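Local coordinates for uncharacterized protein with cystatin-like fold (Methylibium petroleiphilum PM1, PDB 3G16) that is of unknown function but has the cystatin-like fold of SnoaL-like proteins, whose curved sheet and helices probably enclose a small-molecule pocket, at residues 15-19 with 115-120. Residue numbers count along the deposited sequence, not the author numbering.
Sequences VIRTY and GLIREI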
loop_
_atom_site.group_PDB
_atom_site.type_symbol
_atom_site.label_atom_id
_atom_site.label_comp_id
_atom_site.label_asym_id
_atom_site.label_seq_id
_atom_site.Cartn_x
_atom_site.Cartn_y
_atom_site.Cartn_z
ATOM N N VAL A 15 -16.181 -8.996 -3.907
ATOM C CA VAL A 15 -15.135 -10.001 -4.023
ATOM C C VAL A 15 -14.063 -9.852 -2.941
ATOM O O VAL A 15 -13.631 -10.837 -2.321
ATOM C CB VAL A 15 -14.489 -9.911 -5.414
ATOM C CG1 VAL A 15 -13.258 -10.817 -5.548
ATOM C CG2 VAL A 15 -15.519 -10.277 -6.501
ATOM N N ILE A 16 -13.650 -8.620 -2.662
ATOM C CA ILE A 16 -12.636 -8.384 -1.642
ATOM C C ILE A 16 -13.114 -8.832 -0.262
ATOM O O ILE A 16 -12.391 -9.528 0.471
ATOM C CB ILE A 16 -12.230 -6.912 -1.657
ATOM C CG1 ILE A 16 -11.304 -6.658 -2.850
ATOM C CG2 ILE A 16 -11.564 -6.518 -0.299
ATOM C CD1 ILE A 16 -11.077 -5.145 -3.179
ATOM N N ARG A 17 -14.344 -8.507 0.079
ATOM C CA ARG A 17 -14.799 -8.884 1.396
ATOM C C ARG A 17 -14.998 -10.432 1.501
ATOM O O ARG A 17 -14.781 -11.037 2.573
ATOM C CB ARG A 17 -16.086 -8.151 1.764
ATOM C CG ARG A 17 -15.870 -6.634 1.921
ATOM C CD ARG A 17 -17.072 -5.961 2.626
ATOM N NE ARG A 17 -16.879 -4.522 2.733
ATOM C CZ ARG A 17 -16.148 -3.886 3.654
ATOM N NH1 ARG A 17 -15.491 -4.532 4.637
ATOM N NH2 ARG A 17 -16.086 -2.561 3.598
ATOM N N THR A 18 -15.451 -11.054 0.405
ATOM C CA THR A 18 -15.585 -12.494 0.392
ATOM C C THR A 18 -14.195 -13.145 0.619
ATOM O O THR A 18 -14.032 -14.128 1.306
ATOM C CB THR A 18 -16.179 -13.008 -0.918
ATOM O OG1 THR A 18 -17.489 -12.440 -1.067
ATOM C CG2 THR A 18 -16.289 -14.545 -0.915
ATOM N N TYR A 19 -13.175 -12.580 -0.024
ATOM C CA TYR A 19 -11.812 -13.060 0.078
ATOM C C TYR A 19 -11.346 -13.025 1.544
ATOM O O TYR A 19 -10.853 -13.998 2.065
ATOM C CB TYR A 19 -10.879 -12.246 -0.852
ATOM C CG TYR A 19 -9.410 -12.399 -0.585
ATOM C CD1 TYR A 19 -8.783 -13.650 -0.551
ATOM C CD2 TYR A 19 -8.639 -11.291 -0.460
ATOM C CE1 TYR A 19 -7.424 -13.753 -0.305
ATOM C CE2 TYR A 19 -7.270 -11.381 -0.219
ATOM C CZ TYR A 19 -6.675 -12.625 -0.133
ATOM O OH TYR A 19 -5.292 -12.676 0.072
ATOM N N GLY A 115 -14.294 -10.425 -13.354
ATOM C CA GLY A 115 -14.719 -9.748 -12.152
ATOM C C GLY A 115 -14.033 -10.284 -10.915
ATOM O O GLY A 115 -14.404 -9.938 -9.787
ATOM N N LEU A 116 -12.939 -11.029 -11.116
ATOM C CA LEU A 116 -12.193 -11.631 -10.015
ATOM C C LEU A 116 -10.797 -11.030 -9.906
ATOM O O LEU A 116 -10.334 -10.350 -10.786
ATOM C CB LEU A 116 -12.104 -13.135 -10.210
ATOM C CG LEU A 116 -13.496 -13.747 -10.386
ATOM C CD1 LEU A 116 -13.218 -15.377 -10.515
ATOM C CD2 LEU A 116 -14.460 -13.564 -9.167
ATOM N N ILE A 117 -10.137 -11.266 -8.772
ATOM C CA ILE A 117 -8.814 -10.704 -8.506
ATOM C C ILE A 117 -7.770 -11.439 -9.324
ATOM O O ILE A 117 -7.748 -12.678 -9.336
ATOM C CB ILE A 117 -8.485 -10.798 -7.019
ATOM C CG1 ILE A 117 -9.469 -9.944 -6.203
ATOM C CG2 ILE A 117 -7.064 -10.316 -6.778
ATOM C CD1 ILE A 117 -9.432 -10.201 -4.698
ATOM N N ARG A 118 -6.887 -10.689 -9.967
ATOM C CA ARG A 118 -5.780 -11.296 -10.741
ATOM C C ARG A 118 -4.424 -11.120 -10.086
ATOM O O ARG A 118 -3.522 -11.870 -10.375
ATOM C CB ARG A 118 -5.751 -10.779 -12.193
ATOM C CG ARG A 118 -5.288 -9.394 -12.346
ATOM C CD ARG A 118 -5.264 -8.991 -13.811
ATOM N NE ARG A 118 -4.684 -7.688 -13.990
ATOM C CZ ARG A 118 -4.756 -7.012 -15.115
ATOM N NH1 ARG A 118 -5.409 -7.506 -16.172
ATOM N NH2 ARG A 118 -4.185 -5.831 -15.198
ATOM N N GLU A 119 -4.281 -10.145 -9.208
ATOM C CA GLU A 119 -2.988 -9.891 -8.581
ATOM C C GLU A 119 -3.162 -9.078 -7.330
ATOM O O GLU A 119 -4.001 -8.181 -7.285
ATOM C CB GLU A 119 -2.110 -9.105 -9.553
ATOM C CG GLU A 119 -0.687 -8.872 -9.082
ATOM C CD GLU A 119 0.174 -8.254 -10.154
ATOM O OE1 GLU A 119 0.467 -8.960 -11.155
ATOM O OE2 GLU A 119 0.512 -7.069 -10.043
ATOM N N ILE A 120 -2.319 -9.368 -6.330
ATOM C CA ILE A 120 -2.254 -8.581 -5.084
ATOM C C ILE A 120 -0.780 -8.291 -4.818
ATOM O O ILE A 120 0.060 -9.205 -4.955
ATOM C CB ILE A 120 -2.905 -9.272 -3.867
ATOM C CG1 ILE A 120 -4.363 -9.637 -4.176
ATOM C CG2 ILE A 120 -2.758 -8.388 -2.623
ATOM C CD1 ILE A 120 -5.058 -10.386 -3.054
#
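A helix laid across a curved sheet is held by how well the side chains of the two surfaces interlock, and residues 15-19 against 115-120 give a compact example. The helix runs at 77° to the strand with the local axes 9.4 Å apart, and no hydrogen bond joins the two, so the contact rests on close packing of apolar side chains. The main knob is Ile117, whose CD1 enters the hollow formed by Val15, Ile16 and Tyr19, residues brought to one face by the helical turn that the Tyr19 N to Val15 O hydrogen bond closes. Val15 CG1 lies 3.9 Å from Ile117 CG1, while Ile16 CG1 and Tyr19 CD2 each stand 4.4 Å from Ile117 CD1. Val15 CG2 also rests in van der Waals contact on the backbone before Ile117, 3.5 Å from Gly115 O, and lies 4.4 Å from Leu116 CD2. Farther along, Ile120 CD1 nestles obliquely against the Tyr19 ring, 3.7 Å from Tyr19 CE2. A classic beta bulge, in which Arg118 and Glu119 both face Glu109 of the adjacent strand, lies between Ile117 and Ile120, and these two isoleucines both point toward the helix. Tyr19 OH is hydrogen-bonded with Trp62 NE1, and the Tyr19 side chain lies about 4 Å (nearest atoms) from an unidentified ligand, beside what is probably the pocket. An N-terminal helix resting on the concave face of a curved sheet is the hallmark of the cystatin-like, NTF2-type alpha+beta fold.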